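Long-range contacts in Cbm77-rfpl (Ruminococcus flavefaciens, PDB 5FU5), which probably binds pectin of the plant cell wall, as a family 77 carbohydrate-binding module from a rumen bacterium's cellulosome: residues H10-N15 with Q44-E49; T57-G62 with M111-L116; L64-A69 with G87-D92. One frame throughout, in Å; residues are numbered along the deposited sequence. Where two conformers were deposited one is given.

Contact 1. Residues H10-N15 with Q44-E49; sequences HDFTAN and QCLKME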
loop_
_atom_site.group_PDB
_atom_site.type_symbol
_atom_site.label_atom_id
_atom_site.label_comp_id
_atom_site.label_asym_id
_atom_site.label_seq_id
_atom_site.Cartn_x
_atom_site.Cartn_y
_atom_site.Cartn_z
ATOM N N HIS A 10 3.169 4.968 4.812
ATOM C CA HIS A 10 2.073 4.779 5.734
ATOM C C HIS A 10 2.179 3.434 6.405
ATOM O O HIS A 10 2.129 2.394 5.737
ATOM C CB HIS A 10 0.713 4.903 5.077
ATOM C CG HIS A 10 -0.392 4.901 6.077
ATOM N ND1 HIS A 10 -0.620 5.970 6.927
ATOM C CD2 HIS A 10 -1.240 3.927 6.459
ATOM C CE1 HIS A 10 -1.579 5.644 7.769
ATOM N NE2 HIS A 10 -1.970 4.416 7.518
ATOM N N ASP A 11 2.272 3.471 7.754
ATOM C CA ASP A 11 2.359 2.308 8.592
ATOM C C ASP A 11 0.996 2.168 9.261
ATOM O O ASP A 11 0.565 3.060 10.069
ATOM C CB ASP A 11 3.503 2.541 9.605
ATOM C CG ASP A 11 3.644 1.489 10.647
ATOM O OD1 ASP A 11 2.718 0.717 10.909
ATOM O OD2 ASP A 11 4.744 1.479 11.304
ATOM N N PHE A 12 0.243 1.117 8.896
ATOM C CA PHE A 12 -1.084 0.931 9.450
ATOM C C PHE A 12 -1.156 0.588 10.934
ATOM O O PHE A 12 -2.200 0.779 11.547
ATOM C CB PHE A 12 -1.882 -0.122 8.619
ATOM C CG PHE A 12 -2.306 0.385 7.268
ATOM C CD1 PHE A 12 -3.474 1.127 7.078
ATOM C CD2 PHE A 12 -1.501 0.134 6.167
ATOM C CE1 PHE A 12 -3.807 1.580 5.801
ATOM C CE2 PHE A 12 -1.850 0.590 4.931
ATOM C CZ PHE A 12 -2.994 1.320 4.743
ATOM N N THR A 13 -0.072 0.052 11.480
ATOM C CA THR A 13 0.015 -0.194 12.927
ATOM C C THR A 13 0.201 1.113 13.697
ATOM O O THR A 13 -0.535 1.374 14.617
ATOM C CB THR A 13 1.128 -1.212 13.261
ATOM O OG1 THR A 13 0.901 -2.458 12.554
ATOM C CG2 THR A 13 1.140 -1.495 14.727
ATOM N N ALA A 14 1.148 1.943 13.274
ATOM C CA ALA A 14 1.429 3.187 13.994
ATOM C C ALA A 14 0.340 4.229 13.831
ATOM O O ALA A 14 0.067 4.965 14.771
ATOM C CB ALA A 14 2.745 3.770 13.551
ATOM N N ASN A 15 -0.277 4.276 12.636
ATOM C CA ASN A 15 -1.101 5.413 12.254
ATOM C C ASN A 15 -2.491 5.060 11.744
ATOM O O ASN A 15 -3.234 5.934 11.311
ATOM C CB ASN A 15 -0.379 6.320 11.253
ATOM C CG ASN A 15 0.864 6.987 11.850
ATOM O OD1 ASN A 15 1.990 6.733 11.434
ATOM N ND2 ASN A 15 0.650 7.804 12.859
ATOM N N GLN A 44 -1.306 -4.545 12.736
ATOM C CA GLN A 44 -2.617 -3.995 12.431
ATOM C C GLN A 44 -2.654 -3.672 10.952
ATOM O O GLN A 44 -1.823 -2.917 10.445
ATOM C CB GLN A 44 -2.944 -2.753 13.262
ATOM C CG GLN A 44 -4.271 -2.134 12.917
ATOM C CD GLN A 44 -4.562 -0.944 13.783
ATOM O OE1 GLN A 44 -3.932 0.138 13.635
ATOM N NE2 GLN A 44 -5.497 -1.103 14.656
ATOM N N CYS A 45 -3.644 -4.263 10.246
ATOM C CA CYS A 45 -3.755 -4.083 8.798
ATOM C C CYS A 45 -5.021 -3.349 8.406
ATOM O O CYS A 45 -5.963 -3.250 9.194
ATOM C CB CYS A 45 -3.752 -5.463 8.167
ATOM S SG CYS A 45 -5.103 -6.556 8.662
ATOM N N LEU A 46 -5.025 -2.905 7.142
ATOM C CA LEU A 46 -6.228 -2.524 6.427
ATOM C C LEU A 46 -6.710 -3.807 5.700
ATOM O O LEU A 46 -5.957 -4.405 4.929
ATOM C CB LEU A 46 -5.923 -1.419 5.447
ATOM C CG LEU A 46 -7.130 -0.776 4.756
ATOM C CD1 LEU A 46 -7.788 0.189 5.735
ATOM C CD2 LEU A 46 -6.691 -0.075 3.477
ATOM N N LYS A 47 -7.921 -4.218 6.027
ATOM C CA LYS A 47 -8.539 -5.366 5.347
ATOM C C LYS A 47 -8.842 -4.941 3.912
ATOM O O LYS A 47 -9.348 -3.844 3.685
ATOM C CB LYS A 47 -9.803 -5.801 6.072
ATOM C CG LYS A 47 -9.576 -6.273 7.519
ATOM C CD LYS A 47 -10.849 -6.765 8.207
ATOM C CE LYS A 47 -11.821 -5.664 8.499
ATOM N NZ LYS A 47 -13.005 -6.094 9.312
ATOM N N MET A 48 -8.508 -5.800 2.936
ATOM C CA MET A 48 -8.858 -5.479 1.546
ATOM C C MET A 48 -10.257 -5.988 1.274
ATOM O O MET A 48 -10.440 -7.157 0.997
ATOM C CB MET A 48 -7.834 -6.002 0.563
ATOM C CG MET A 48 -6.430 -5.523 0.846
ATOM S SD MET A 48 -6.036 -3.829 0.352
ATOM C CE MET A 48 -7.359 -2.813 0.922
ATOM N N GLU A 49 -11.243 -5.097 1.416
ATOM C CA GLU A 49 -12.648 -5.458 1.264
ATOM C C GLU A 49 -13.259 -4.782 0.048
ATOM O O GLU A 49 -12.662 -3.893 -0.579
ATOM C CB GLU A 49 -13.432 -5.082 2.524
ATOM C CG GLU A 49 -12.888 -5.697 3.829
ATOM C CD GLU A 49 -13.528 -5.110 5.074
ATOM O OE1 GLU A 49 -13.164 -3.995 5.429
ATOM O OE2 GLU A 49 -14.383 -5.738 5.697
HETATM O O HOH W 1 0.748 -2.609 9.887
#

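Contact 2. Residues T57-G62 with M111-L116; sequences TAPSAG and MEYAAL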
loop_
_atom_site.group_PDB
_atom_site.type_symbol
_atom_site.label_atom_id
_atom_site.label_comp_id
_atom_site.label_asym_id
_atom_site.label_seq_id
_atom_site.Cartn_x
_atom_site.Cartn_y
_atom_site.Cartn_z
ATOM N N THR A 57 -2.146 11.295 -4.881
ATOM C CA THR A 57 -1.613 11.955 -6.053
ATOM C C THR A 57 -0.090 11.860 -6.004
ATOM O O THR A 57 0.560 12.375 -5.091
ATOM C CB THR A 57 -2.104 13.403 -6.175
ATOM O OG1 THR A 57 -3.527 13.445 -6.254
ATOM C CG2 THR A 57 -1.536 14.066 -7.467
ATOM N N ALA A 58 0.471 11.102 -6.954
ATOM C CA ALA A 58 1.903 11.003 -7.121
ATOM C C ALA A 58 2.411 12.337 -7.602
ATOM O O ALA A 58 1.978 12.802 -8.655
ATOM C CB ALA A 58 2.289 9.905 -8.125
ATOM N N PRO A 59 3.362 12.963 -6.871
ATOM C CA PRO A 59 3.871 14.252 -7.330
ATOM C C PRO A 59 4.867 14.188 -8.503
ATOM O O PRO A 59 5.122 15.204 -9.169
ATOM C CB PRO A 59 4.564 14.799 -6.097
ATOM C CG PRO A 59 4.929 13.636 -5.289
ATOM C CD PRO A 59 3.913 12.588 -5.566
ATOM N N SER A 60 5.394 12.965 -8.727
ATOM C CA SER A 60 6.231 12.640 -9.834
ATOM C C SER A 60 6.172 11.130 -10.046
ATOM O O SER A 60 5.649 10.409 -9.202
ATOM C CB SER A 60 7.658 13.117 -9.610
ATOM O OG SER A 60 8.197 12.571 -8.415
ATOM N N ALA A 61 6.724 10.674 -11.187
ATOM C CA ALA A 61 6.754 9.237 -11.446
ATOM C C ALA A 61 7.649 8.555 -10.405
ATOM O O ALA A 61 8.530 9.171 -9.789
ATOM C CB ALA A 61 7.270 8.958 -12.835
ATOM N N GLY A 62 7.435 7.274 -10.216
ATOM C CA GLY A 62 8.070 6.554 -9.143
ATOM C C GLY A 62 7.515 5.172 -8.939
ATOM O O GLY A 62 7.005 4.564 -9.870
ATOM N N MET A 111 2.672 0.705 3.314
ATOM C CA MET A 111 2.834 1.160 1.956
ATOM C C MET A 111 3.752 2.347 1.848
ATOM O O MET A 111 3.944 3.112 2.810
ATOM C CB MET A 111 1.483 1.400 1.293
ATOM C CG MET A 111 0.642 2.489 1.870
ATOM S SD MET A 111 -0.971 2.670 1.061
ATOM C CE MET A 111 -1.543 3.770 2.334
ATOM N N GLU A 112 4.417 2.427 0.688
ATOM C CA GLU A 112 5.352 3.486 0.386
ATOM C C GLU A 112 5.226 3.897 -1.061
ATOM O O GLU A 112 5.040 3.051 -1.915
ATOM C CB GLU A 112 6.799 3.046 0.651
ATOM C CG GLU A 112 7.776 3.893 -0.130
ATOM C CD GLU A 112 9.193 3.783 0.305
ATOM O OE1 GLU A 112 9.572 2.767 0.941
ATOM O OE2 GLU A 112 9.902 4.752 -0.010
ATOM N N TYR A 113 5.336 5.194 -1.316
ATOM C CA TYR A 113 5.443 5.711 -2.665
ATOM C C TYR A 113 6.757 6.464 -2.734
ATOM O O TYR A 113 6.937 7.447 -2.014
ATOM C CB TYR A 113 4.262 6.622 -3.075
ATOM C CG TYR A 113 4.388 7.010 -4.509
ATOM C CD1 TYR A 113 4.223 6.036 -5.507
ATOM C CD2 TYR A 113 4.808 8.272 -4.902
ATOM C CE1 TYR A 113 4.414 6.342 -6.840
ATOM C CE2 TYR A 113 5.022 8.582 -6.253
ATOM C CZ TYR A 113 4.774 7.583 -7.220
ATOM O OH TYR A 113 4.976 7.851 -8.551
ATOM N N ALA A 114 7.660 5.997 -3.597
ATOM C CA ALA A 114 8.988 6.604 -3.823
ATOM C C ALA A 114 8.905 7.410 -5.089
ATOM O O ALA A 114 8.852 6.837 -6.166
ATOM C CB ALA A 114 10.052 5.537 -3.924
ATOM N N ALA A 115 8.925 8.725 -4.961
ATOM C CA ALA A 115 8.764 9.663 -6.050
ATOM C C ALA A 115 10.119 10.113 -6.534
ATOM O O ALA A 115 10.952 10.548 -5.730
ATOM C CB ALA A 115 7.946 10.856 -5.611
ATOM N N LEU A 116 10.349 10.058 -7.839
ATOM C CA LEU A 116 11.618 10.488 -8.434
ATOM C C LEU A 116 11.774 11.989 -8.478
ATOM O O LEU A 116 10.813 12.726 -8.574
ATOM C CB LEU A 116 11.663 9.966 -9.899
ATOM C CG LEU A 116 11.735 8.446 -10.075
ATOM C CD1 LEU A 116 11.568 8.035 -11.556
ATOM C CD2 LEU A 116 13.031 7.894 -9.545
#

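Contact 3. Residues L64-A69 with G87-D92; sequences LTLVFA and GIITVD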
loop_
_atom_site.group_PDB
_atom_site.type_symbol
_atom_site.label_atom_id
_atom_site.label_comp_id
_atom_site.label_asym_id
_atom_site.label_seq_id
_atom_site.Cartn_x
_atom_site.Cartn_y
_atom_site.Cartn_z
ATOM N N LEU A 64 5.386 2.471 -6.274
ATOM C CA LEU A 64 4.546 2.109 -5.157
ATOM C C LEU A 64 4.917 0.718 -4.619
ATOM O O LEU A 64 5.020 -0.227 -5.406
ATOM C CB LEU A 64 3.070 2.150 -5.572
ATOM C CG LEU A 64 2.039 1.705 -4.514
ATOM C CD1 LEU A 64 1.863 2.736 -3.393
ATOM C CD2 LEU A 64 0.700 1.439 -5.183
ATOM N N THR A 65 5.104 0.599 -3.292
ATOM C CA THR A 65 5.299 -0.659 -2.622
ATOM C C THR A 65 4.212 -0.894 -1.613
ATOM O O THR A 65 3.863 -0.010 -0.822
ATOM C CB THR A 65 6.679 -0.676 -1.892
ATOM O OG1 THR A 65 7.737 -0.493 -2.819
ATOM C CG2 THR A 65 6.929 -1.950 -1.118
ATOM N N LEU A 66 3.619 -2.080 -1.652
ATOM C CA LEU A 66 2.502 -2.513 -0.786
ATOM C C LEU A 66 2.894 -3.805 -0.119
ATOM O O LEU A 66 3.319 -4.735 -0.796
ATOM C CB LEU A 66 1.199 -2.728 -1.561
ATOM C CG LEU A 66 0.705 -1.552 -2.350
ATOM C CD1 LEU A 66 -0.480 -2.032 -3.190
ATOM C CD2 LEU A 66 0.325 -0.392 -1.463
ATOM N N VAL A 67 2.800 -3.871 1.214
ATOM C CA VAL A 67 3.280 -5.038 1.979
ATOM C C VAL A 67 2.095 -5.689 2.693
ATOM O O VAL A 67 1.376 -5.003 3.464
ATOM C CB VAL A 67 4.341 -4.631 3.019
ATOM C CG1 VAL A 67 4.818 -5.835 3.836
ATOM C CG2 VAL A 67 5.492 -3.853 2.379
ATOM N N PHE A 68 1.863 -6.981 2.398
ATOM C CA PHE A 68 0.755 -7.769 2.917
ATOM C C PHE A 68 1.236 -8.914 3.844
ATOM O O PHE A 68 2.431 -9.271 3.839
ATOM C CB PHE A 68 -0.038 -8.377 1.749
ATOM C CG PHE A 68 -0.565 -7.366 0.784
ATOM C CD1 PHE A 68 0.259 -6.843 -0.229
ATOM C CD2 PHE A 68 -1.904 -6.943 0.855
ATOM C CE1 PHE A 68 -0.245 -5.953 -1.149
ATOM C CE2 PHE A 68 -2.409 -6.042 -0.083
ATOM C CZ PHE A 68 -1.577 -5.545 -1.071
ATOM N N ALA A 69 0.300 -9.515 4.584
ATOM C CA ALA A 69 0.585 -10.776 5.298
ATOM C C ALA A 69 0.799 -11.956 4.339
ATOM O O ALA A 69 1.598 -12.861 4.614
ATOM C CB ALA A 69 -0.519 -11.109 6.281
ATOM N N GLY A 87 4.859 -11.474 -0.530
ATOM C CA GLY A 87 4.053 -10.558 0.261
ATOM C C GLY A 87 4.176 -9.092 -0.142
ATOM O O GLY A 87 3.482 -8.235 0.440
ATOM N N ILE A 88 4.964 -8.792 -1.172
ATOM C CA ILE A 88 5.243 -7.418 -1.571
ATOM C C ILE A 88 4.762 -7.184 -3.023
ATOM O O ILE A 88 5.207 -7.880 -3.949
ATOM C CB ILE A 88 6.752 -7.087 -1.437
ATOM C CG1 ILE A 88 7.207 -7.226 0.031
ATOM C CG2 ILE A 88 7.022 -5.703 -1.952
ATOM C CD1 ILE A 88 8.695 -7.142 0.236
ATOM N N ILE A 89 3.877 -6.187 -3.211
ATOM C CA ILE A 89 3.537 -5.689 -4.523
ATOM C C ILE A 89 4.348 -4.454 -4.812
ATOM O O ILE A 89 4.445 -3.560 -3.958
ATOM C CB ILE A 89 2.046 -5.350 -4.632
ATOM C CG1 ILE A 89 1.247 -6.652 -4.511
ATOM C CG2 ILE A 89 1.751 -4.544 -5.884
ATOM C CD1 ILE A 89 -0.255 -6.514 -4.634
ATOM N N THR A 90 4.949 -4.378 -6.001
ATOM C CA THR A 90 5.570 -3.162 -6.487
ATOM C C THR A 90 4.941 -2.797 -7.805
ATOM O O THR A 90 4.713 -3.653 -8.672
ATOM C CB THR A 90 7.094 -3.236 -6.658
ATOM O OG1 THR A 90 7.431 -4.300 -7.528
ATOM C CG2 THR A 90 7.771 -3.505 -5.380
ATOM N N VAL A 91 4.666 -1.532 -7.966
ATOM C CA VAL A 91 4.055 -1.002 -9.180
ATOM C C VAL A 91 4.704 0.331 -9.506
ATOM O O VAL A 91 4.720 1.223 -8.658
ATOM C CB VAL A 91 2.532 -0.735 -9.088
ATOM C CG1 VAL A 91 1.989 -0.469 -10.508
ATOM C CG2 VAL A 91 1.735 -1.849 -8.409
ATOM N N ASP A 92 5.182 0.494 -10.733
ATOM C CA ASP A 92 5.721 1.727 -11.194
ATOM C C ASP A 92 4.595 2.587 -11.721
ATOM O O ASP A 92 3.757 2.095 -12.478
ATOM C CB ASP A 92 6.794 1.491 -12.258
ATOM C CG ASP A 92 8.054 0.822 -11.689
ATOM O OD1 ASP A 92 8.139 0.478 -10.507
ATOM O OD2 ASP A 92 8.980 0.601 -12.415
#

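Contact 1. Residues H10-N15 with Q44-E49
Thr13 turns OG1 anti to its carbonyl carbon (chi1 -57°), which brings the hydroxyl to the backbone of Gln44, while Phe12 sets CG beside its own backbone N (chi1 -72°) and from there its ring extends to Leu46. The motif is a short, weakly bonded helical turn, N-capped by Asp11, that follows strand 4-11 of a curled antiparallel sheet, consistent with the beta-sandwich of carbohydrate-binding modules, and rests against strand 40-47. Its polar hub is the hydroxyl: Gln44 N donates to Thr13 OG1 at 3.0 Å, nearly straight at 169°, Thr43 N is a second partner, and water 1 accepts from Thr13 OG1 at 2.7 Å. Three bonds therefore meet at Thr13 OG1. The water donates in turn to Gln44 O at 2.6 Å. Asp11 OD1 accepts from Ala14 N at 3.1 Å, from above the carboxylate plane, and OD1 also takes a weak bond from Thr13 N. The apolar half is layered about Phe12. His10 CD2 lies over the ring centre, 3.4 Å above the plane. On the opposite face Leu46 makes a CH-pi contact offset toward the rim, with Leu46 CB 3.7 Å from Phe12 CE1.

Contact 2. Residues T57-G62 with M111-L116
Ala58, the last residue of strand 53-58, directs its methyl at the phenol end of Tyr113, with Ala58 CB 3.5 Å from Tyr113 CZ. This begins a short connection, residues 59-61, between strands 53-58 and 62-68 that folds around the far end of strand 107-116. Pro59 follows with two looser apolar contacts: its CD lies 4.2 Å from Tyr113 CE2, and its CG lies 4.1 Å from Ala115 CB. Ser60 then bonds with both its carbonyl and its hydroxyl. Tyr113 OH donates to Ser60 O at 2.7 Å, in the carbonyl plane, and the carbonyl oxygen also sits in the plane of the phenol ring, at its edge. In Tyr113 CG stands anti to the backbone N (chi1 -175°), directing the start of the side chain toward 57-62. In Ser60 the OG is held between the backbone N and the carbonyl carbon (chi1 57°), and it donates to a lone pair of Leu116 O at 2.6 Å, in the carbonyl plane. Ala61 contributes its backbone, accepting from Leu116 N at 2.8 Å with an N-H...O angle of 169°; Leu116 CB and CG lie close to the same oxygen. Gly62 and Ala115 form an antiparallel non-hydrogen-bonded pair, and Gly62 CA approaches Ala114 O to 3.1 Å in a CA-H...O contact. Such closeness depends on the absence of a side chain, since a CB would point into Ala114 O. Beyond the two segments, Ala58 is bonded to Gly96 of strand 96-101 and Gly62 to Leu93 of strand 88-93. Pro59 and Ala115 both pack on Tyr8 of strand 4-11, while the Tyr113 ring meets Phe56 of strand 53-58 and touches Leu64 of strand 62-68.

Contact 3. Residues L64-A69 with G87-D92
The Phe68 ring receives Gly87 O at its edge, near its plane, with Phe68 CD1 3.6 Å from that oxygen, and Ile89 CD1 comes in obliquely to 3.5 Å from Phe68 CE1. Phe68 CG lies beside its backbone N (chi1 -57°), on the side from which the ring extends to Gly87 and Ile89. The motif is an antiparallel ladder between strands 62-68 and 88-93 of what is probably a beta-sandwich; the axes of segments 64-68 and 88-92 approach to 4.7 Å, their N-to-C directions 166° apart. Leu64 with Val91 and Leu66 with Ile89 are hydrogen-bonded pairs, each joined by two reciprocal backbone bonds. Thr65 with Thr90 and Val67 with Ile88 are the non-hydrogen-bonded pairs between and beyond them. One face carries Leu64, Leu66, Ile89 and Val91, with Ile89 packed against Val82 of strand 80-83. The other carries Thr65, Val67, Ile88 and Thr90; Thr65 CG2 meets Ile88 CG2 at 3.8 Å and Tyr37 touches three of the four. Just before strand 88-93, Gly87 takes a positive phi of 86°, a conformation that favours glycine, and its carbonyl ends the ladder: Phe68 N donates to Gly87 O at 2.8 Å, almost in line with the carbonyl bond.

From the N terminus, strand 4-11 runs into the helical turn of contact 1, which closes a loop of 28 residues when strand 40-47 arrives. Contact 1 is complete before the other two begin, so it stands in series with them. Contact 2 opens at 57-62 and closes with 111-116; within its 48-residue span, contact 3 opens and closes, joining strands 62-68 and 88-93. Strand 107-116 unites all three: His10 N lies 2.8 Å from Met111 O, a probable hydrogen bond, and Glu112 O lies 2.8 Å from Thr65 N, likewise probable. Contacts 1 and 2 sit about 19 Å apart between centres, and in the conformer given Met48 CG lies 4.2 Å from Phe68 CE2.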